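Local atomic coordinates of melanin biosynthesis protein TyrA, putative (Shewanella oneidensis, PDB entry 2IIZ), a protein that binds heme b and probably works as a peroxidase of the dye-decolorizing (DyP) type. Residues K220-K232 against S274-L287. Residues are numbered along the deposited sequence; the frame is centred on the assembly and turned at random.
Sequences KPLTSHIKRVNLK and SMVFGDGAGNHDHL. With HEM (protoporphyrin IX containing Fe), chain C.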
loop_
_atom_site.group_PDB
_atom_site.type_symbol
_atom_site.label_atom_id
_atom_site.label_comp_id
_atom_site.label_asym_id
_atom_site.label_seq_id
_atom_site.Cartn_x
_atom_site.Cartn_y
_atom_site.Cartn_z
ATOM N N LYS A 220 2.930 -21.268 30.684
ATOM C CA LYS A 220 3.788 -20.526 29.732
ATOM C C LYS A 220 5.126 -21.240 29.540
ATOM O O LYS A 220 5.887 -21.378 30.515
ATOM C CB LYS A 220 4.081 -19.089 30.222
ATOM C CG LYS A 220 2.994 -18.046 29.964
ATOM C CD LYS A 220 3.371 -16.673 30.544
ATOM C CE LYS A 220 2.180 -15.697 30.523
ATOM N NZ LYS A 220 2.576 -14.259 30.685
ATOM N N PRO A 221 5.417 -21.696 28.300
ATOM C CA PRO A 221 6.727 -22.285 28.043
ATOM C C PRO A 221 7.832 -21.243 28.097
ATOM O O PRO A 221 7.625 -20.098 27.687
ATOM C CB PRO A 221 6.604 -22.877 26.634
ATOM C CG PRO A 221 5.175 -22.738 26.228
ATOM C CD PRO A 221 4.567 -21.698 27.093
ATOM N N LEU A 222 8.994 -21.643 28.603
ATOM C CA LEU A 222 10.119 -20.720 28.763
ATOM C C LEU A 222 10.624 -20.152 27.430
ATOM O O LEU A 222 11.318 -19.139 27.411
ATOM C CB LEU A 222 11.251 -21.384 29.553
ATOM C CG LEU A 222 11.122 -21.277 31.084
ATOM C CD1 LEU A 222 9.753 -21.739 31.600
ATOM C CD2 LEU A 222 12.242 -22.069 31.777
ATOM N N THR A 223 10.264 -20.812 26.328
ATOM C CA THR A 223 10.594 -20.351 24.971
ATOM C C THR A 223 9.508 -19.544 24.286
ATOM O O THR A 223 9.595 -19.295 23.080
ATOM C CB THR A 223 10.859 -21.564 24.061
ATOM O OG1 THR A 223 9.747 -22.465 24.147
ATOM C CG2 THR A 223 12.151 -22.283 24.470
ATOM N N SER A 224 8.475 -19.134 25.019
ATOM C CA SER A 224 7.347 -18.430 24.388
ATOM C C SER A 224 7.587 -16.927 24.355
ATOM O O SER A 224 8.194 -16.385 25.284
ATOM C CB SER A 224 6.044 -18.720 25.131
ATOM O OG SER A 224 6.130 -18.271 26.461
ATOM N N HIS A 225 7.112 -16.264 23.297
ATOM C CA HIS A 225 7.311 -14.819 23.131
ATOM C C HIS A 225 7.010 -13.989 24.386
ATOM O O HIS A 225 7.812 -13.145 24.762
ATOM C CB HIS A 225 6.475 -14.261 21.962
ATOM C CG HIS A 225 6.838 -12.864 21.576
ATOM N ND1 HIS A 225 8.141 -12.418 21.524
ATOM C CD2 HIS A 225 6.067 -11.812 21.217
ATOM C CE1 HIS A 225 8.156 -11.150 21.155
ATOM N NE2 HIS A 225 6.909 -10.756 20.959
ATOM N N ILE A 226 5.863 -14.238 25.013
ATOM C CA ILE A 226 5.353 -13.444 26.160
ATOM C C ILE A 226 6.105 -13.731 27.471
ATOM O O ILE A 226 6.118 -12.895 28.396
ATOM C CB ILE A 226 3.830 -13.753 26.407
ATOM C CG1 ILE A 226 3.023 -13.547 25.145
ATOM C CG2 ILE A 226 3.225 -12.883 27.460
ATOM C CD1 ILE A 226 3.363 -12.319 24.418
ATOM N N LYS A 227 6.707 -14.907 27.559
ATOM C CA LYS A 227 7.487 -15.263 28.735
ATOM C C LYS A 227 8.795 -14.505 28.644
ATOM O O LYS A 227 9.317 -14.025 29.639
ATOM C CB LYS A 227 7.737 -16.782 28.777
ATOM C CG LYS A 227 8.482 -17.291 30.025
ATOM C CD LYS A 227 7.796 -16.869 31.310
ATOM C CE LYS A 227 8.255 -17.711 32.487
ATOM N NZ LYS A 227 7.493 -17.396 33.741
ATOM N N ARG A 228 9.300 -14.396 27.418
ATOM C CA ARG A 228 10.626 -13.854 27.142
ATOM C C ARG A 228 10.681 -12.337 27.237
ATOM O O ARG A 228 11.693 -11.769 27.635
ATOM C CB ARG A 228 11.056 -14.270 25.731
ATOM C CG ARG A 228 11.322 -15.770 25.543
ATOM C CD ARG A 228 12.681 -16.168 26.048
ATOM N NE ARG A 228 12.641 -16.454 27.489
ATOM C CZ ARG A 228 13.351 -15.822 28.410
ATOM N NH1 ARG A 228 14.181 -14.850 28.086
ATOM N NH2 ARG A 228 13.224 -16.162 29.670
ATOM N N VAL A 229 9.596 -11.682 26.873
ATOM C CA VAL A 229 9.555 -10.213 26.839
ATOM C C VAL A 229 8.741 -9.569 27.977
ATOM O O VAL A 229 8.526 -8.353 27.970
ATOM C CB VAL A 229 8.964 -9.694 25.498
ATOM C CG1 VAL A 229 9.773 -10.189 24.312
ATOM C CG2 VAL A 229 7.521 -10.117 25.374
ATOM N N ASN A 230 8.278 -10.364 28.935
ATOM C CA ASN A 230 7.748 -9.830 30.187
ATOM C C ASN A 230 8.825 -9.966 31.249
ATOM O O ASN A 230 9.048 -11.052 31.774
ATOM C CB ASN A 230 6.474 -10.553 30.645
ATOM C CG ASN A 230 5.859 -9.915 31.892
ATOM O OD1 ASN A 230 6.410 -10.025 33.003
ATOM N ND2 ASN A 230 4.718 -9.240 31.718
ATOM N N LEU A 231 9.474 -8.842 31.543
ATOM C CA LEU A 231 10.604 -8.766 32.461
ATOM C C LEU A 231 10.285 -7.878 33.661
ATOM O O LEU A 231 9.372 -7.044 33.631
ATOM C CB LEU A 231 11.821 -8.194 31.727
ATOM C CG LEU A 231 12.165 -8.882 30.397
ATOM C CD1 LEU A 231 13.093 -8.035 29.524
ATOM C CD2 LEU A 231 12.769 -10.269 30.682
ATOM N N LYS A 232 11.058 -8.077 34.717
ATOM C CA LYS A 232 10.983 -7.252 35.905
ATOM C C LYS A 232 12.387 -6.750 36.216
ATOM O O LYS A 232 13.378 -7.432 35.934
ATOM C CB LYS A 232 10.387 -8.044 37.080
ATOM C CG LYS A 232 8.865 -8.227 36.956
ATOM C CD LYS A 232 8.276 -9.142 38.030
ATOM C CE LYS A 232 6.758 -9.244 37.873
ATOM N N SER A 274 16.826 -10.789 25.831
ATOM C CA SER A 274 16.024 -11.925 26.293
ATOM C C SER A 274 15.393 -12.748 25.158
ATOM O O SER A 274 15.232 -13.961 25.308
ATOM C CB SER A 274 14.932 -11.463 27.256
ATOM O OG SER A 274 13.950 -12.466 27.391
HETATM N N MSE A 275 15.038 -12.104 24.040
HETATM C CA MSE A 275 14.507 -12.832 22.883
HETATM C C MSE A 275 15.585 -13.595 22.112
HETATM O O MSE A 275 15.414 -14.768 21.806
HETATM C CB MSE A 275 13.817 -11.886 21.896
HETATM C CG MSE A 275 12.619 -11.136 22.442
HETATM SE SE MSE A 275 11.776 -10.058 21.109
HETATM C CE MSE A 275 11.964 -11.080 19.588
ATOM N N VAL A 276 16.686 -12.926 21.789
ATOM C CA VAL A 276 17.756 -13.536 20.989
ATOM C C VAL A 276 18.563 -14.573 21.780
ATOM O O VAL A 276 18.725 -15.728 21.363
ATOM C CB VAL A 276 18.749 -12.464 20.451
ATOM C CG1 VAL A 276 20.039 -13.126 19.875
ATOM C CG2 VAL A 276 18.067 -11.608 19.397
ATOM N N PHE A 277 19.066 -14.133 22.927
ATOM C CA PHE A 277 19.943 -14.935 23.765
ATOM C C PHE A 277 19.228 -15.799 24.799
ATOM O O PHE A 277 19.777 -16.787 25.257
ATOM C CB PHE A 277 20.934 -14.005 24.436
ATOM C CG PHE A 277 21.912 -13.418 23.480
ATOM C CD1 PHE A 277 23.020 -14.151 23.070
ATOM C CD2 PHE A 277 21.734 -12.149 22.979
ATOM C CE1 PHE A 277 23.940 -13.610 22.170
ATOM C CE2 PHE A 277 22.645 -11.600 22.083
ATOM C CZ PHE A 277 23.746 -12.326 21.676
ATOM N N GLY A 278 18.010 -15.432 25.173
ATOM C CA GLY A 278 17.190 -16.278 26.027
ATOM C C GLY A 278 17.467 -16.095 27.504
ATOM O O GLY A 278 18.171 -15.165 27.925
ATOM N N ASP A 279 16.909 -17.004 28.294
ATOM C CA ASP A 279 16.861 -16.844 29.740
ATOM C C ASP A 279 18.127 -17.141 30.512
ATOM O O ASP A 279 18.198 -16.794 31.685
ATOM C CB ASP A 279 15.734 -17.693 30.322
ATOM C CG ASP A 279 16.024 -19.167 30.286
ATOM O OD1 ASP A 279 17.054 -19.582 29.709
ATOM O OD2 ASP A 279 15.198 -19.918 30.844
ATOM N N GLY A 280 19.118 -17.780 29.895
ATOM C CA GLY A 280 20.326 -18.216 30.659
ATOM C C GLY A 280 20.510 -19.730 30.771
ATOM O O GLY A 280 21.639 -20.219 30.905
ATOM N N ALA A 281 19.405 -20.475 30.723
ATOM C CA ALA A 281 19.448 -21.917 30.468
ATOM C C ALA A 281 19.114 -22.137 29.006
ATOM O O ALA A 281 18.566 -23.171 28.650
ATOM C CB ALA A 281 18.455 -22.665 31.347
ATOM N N GLY A 282 19.435 -21.160 28.162
ATOM C CA GLY A 282 19.308 -21.320 26.732
ATOM C C GLY A 282 17.884 -21.529 26.262
ATOM O O GLY A 282 17.659 -22.288 25.328
ATOM N N ASN A 283 16.927 -20.857 26.911
ATOM C CA ASN A 283 15.549 -20.801 26.441
ATOM C C ASN A 283 15.322 -19.472 25.744
ATOM O O ASN A 283 15.055 -18.455 26.384
ATOM C CB ASN A 283 14.574 -20.966 27.599
ATOM C CG ASN A 283 14.658 -22.321 28.230
ATOM O OD1 ASN A 283 14.320 -23.320 27.606
ATOM N ND2 ASN A 283 15.114 -22.374 29.475
ATOM N N HIS A 284 15.434 -19.478 24.425
ATOM C CA HIS A 284 15.230 -18.261 23.642
ATOM C C HIS A 284 13.797 -18.211 23.125
ATOM O O HIS A 284 12.983 -19.076 23.459
ATOM C CB HIS A 284 16.270 -18.163 22.514
ATOM C CG HIS A 284 16.136 -19.213 21.453
ATOM N ND1 HIS A 284 16.946 -20.326 21.403
ATOM C CD2 HIS A 284 15.287 -19.317 20.397
ATOM C CE1 HIS A 284 16.601 -21.069 20.365
ATOM N NE2 HIS A 284 15.597 -20.480 19.737
ATOM N N ASP A 285 13.502 -17.197 22.313
ATOM C CA ASP A 285 12.165 -16.940 21.806
ATOM C C ASP A 285 11.955 -17.665 20.483
ATOM O O ASP A 285 12.484 -17.282 19.428
ATOM C CB ASP A 285 11.977 -15.428 21.625
ATOM C CG ASP A 285 10.605 -15.047 21.093
ATOM O OD1 ASP A 285 9.817 -15.932 20.747
ATOM O OD2 ASP A 285 10.318 -13.842 21.030
ATOM N N HIS A 286 11.165 -18.723 20.526
ATOM C CA HIS A 286 10.954 -19.529 19.324
ATOM C C HIS A 286 10.171 -18.848 18.215
ATOM O O HIS A 286 10.088 -19.393 17.125
ATOM C CB HIS A 286 10.321 -20.859 19.693
ATOM C CG HIS A 286 11.297 -21.830 20.288
ATOM N ND1 HIS A 286 11.092 -23.189 20.276
ATOM C CD2 HIS A 286 12.486 -21.632 20.905
ATOM C CE1 HIS A 286 12.111 -23.790 20.867
ATOM N NE2 HIS A 286 12.970 -22.867 21.259
ATOM N N LEU A 287 9.608 -17.667 18.492
ATOM C CA LEU A 287 8.904 -16.884 17.475
ATOM C C LEU A 287 9.922 -16.472 16.429
ATOM O O LEU A 287 9.596 -16.335 15.234
ATOM C CB LEU A 287 8.233 -15.646 18.081
ATOM C CG LEU A 287 7.445 -14.725 17.130
ATOM C CD1 LEU A 287 6.426 -15.487 16.307
ATOM C CD2 LEU A 287 6.735 -13.593 17.900
HETATM C CHA HEM C . 3.543 -9.222 23.268
HETATM C CHB HEM C . 3.822 -10.304 18.582
HETATM C CHC HEM C . 8.253 -8.515 18.362
HETATM C CHD HEM C . 7.800 -6.928 22.865
HETATM C C1A HEM C . 3.244 -9.704 22.021
HETATM C C2A HEM C . 2.036 -10.418 21.666
HETATM C C3A HEM C . 2.132 -10.711 20.357
HETATM C C4A HEM C . 3.381 -10.190 19.868
HETATM C CMA HEM C . 1.115 -11.468 19.486
HETATM C CAA HEM C . 0.879 -10.760 22.637
HETATM C CBA HEM C . -0.199 -9.657 22.658
HETATM C CGA HEM C . 0.247 -8.472 23.486
HETATM O O1A HEM C . 0.582 -7.398 22.905
HETATM O O2A HEM C . 0.269 -8.583 24.742
HETATM C C1B HEM C . 5.049 -9.928 18.131
HETATM C C2B HEM C . 5.531 -10.136 16.783
HETATM C C3B HEM C . 6.770 -9.635 16.724
HETATM C C4B HEM C . 7.084 -9.103 18.028
HETATM C CMB HEM C . 4.695 -10.823 15.678
HETATM C CAB HEM C . 7.756 -9.580 15.546
HETATM C CBB HEM C . 7.804 -10.556 14.651
HETATM C C1C HEM C . 8.511 -7.956 19.573
HETATM C C2C HEM C . 9.765 -7.348 19.931
HETATM C C3C HEM C . 9.650 -6.903 21.185
HETATM C C4C HEM C . 8.309 -7.222 21.635
HETATM C CMC HEM C . 10.964 -7.279 18.971
HETATM C CAC HEM C . 10.698 -6.178 22.051
HETATM C CBC HEM C . 11.948 -5.898 21.658
HETATM C C1D HEM C . 6.614 -7.371 23.383
HETATM C C2D HEM C . 6.123 -7.027 24.691
HETATM C C3D HEM C . 4.792 -7.745 24.819
HETATM C C4D HEM C . 4.623 -8.445 23.573
HETATM C CMD HEM C . 6.817 -6.127 25.736
HETATM C CAD HEM C . 3.820 -7.747 26.010
HETATM C CBD HEM C . 4.104 -8.991 26.835
HETATM C CGD HEM C . 3.424 -8.955 28.184
HETATM O O1D HEM C . 2.411 -9.700 28.360
HETATM O O2D HEM C . 3.899 -8.190 29.064
HETATM N NA HEM C . 4.050 -9.579 20.903
HETATM N NB HEM C . 6.020 -9.290 18.873
HETATM N NC HEM C . 7.629 -7.867 20.625
HETATM N ND HEM C . 5.710 -8.203 22.753
HETATM FE FE HEM C . 5.921 -8.926 20.823
#
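His225 and Asp285 form the proximal histidine-carboxylate pair of this DyP-type heme site. With CG anti to the backbone N (chi1 -169°), the imidazole is turned between the iron and Asp285, and His225 NE2 lies 2.1 Å from the heme iron as its axial ligand. On the other side of the ring, His225 ND1 donates to Asp285 OD2 over 2.6 Å, on the syn side but tilted 27° out of the carboxylate plane. Held at both nitrogens, the ring has little freedom to turn, and the carboxylate would probably polarise it as a ligand. Asp285 is itself steadied through OD1, which accepts from Leu287 N in an Asx turn. Leu287 CD2 lies over one face of the His225 ring, 3.9 Å from the ring centroid, while Met275 SE (a selenomethionine) approaches the ring edge.

One turn further along helix 225-228, Arg228 reaches into the 274-287 loop. Its CB faces Ser274 OG, CG runs beside CB of Asp285, and CD touches Asn283 O. Bends at chi2 and chi3 then turn Arg228 NE back to Leu222 O in its own segment and Arg228 NH1 to Ser274 O (3.1 Å), while Asp279 CB lies over one face of the guanidinium, close to NH2. With Arg228 cut back to an alanine, the carbonyls of Leu222 and Ser274 would probably lose these donors and a gap is likely to open beside Asp279. Farther out, Thr223 O accepts from His286 N, and Thr223 CB sits over the His286 ring, 3.7 Å from its centroid.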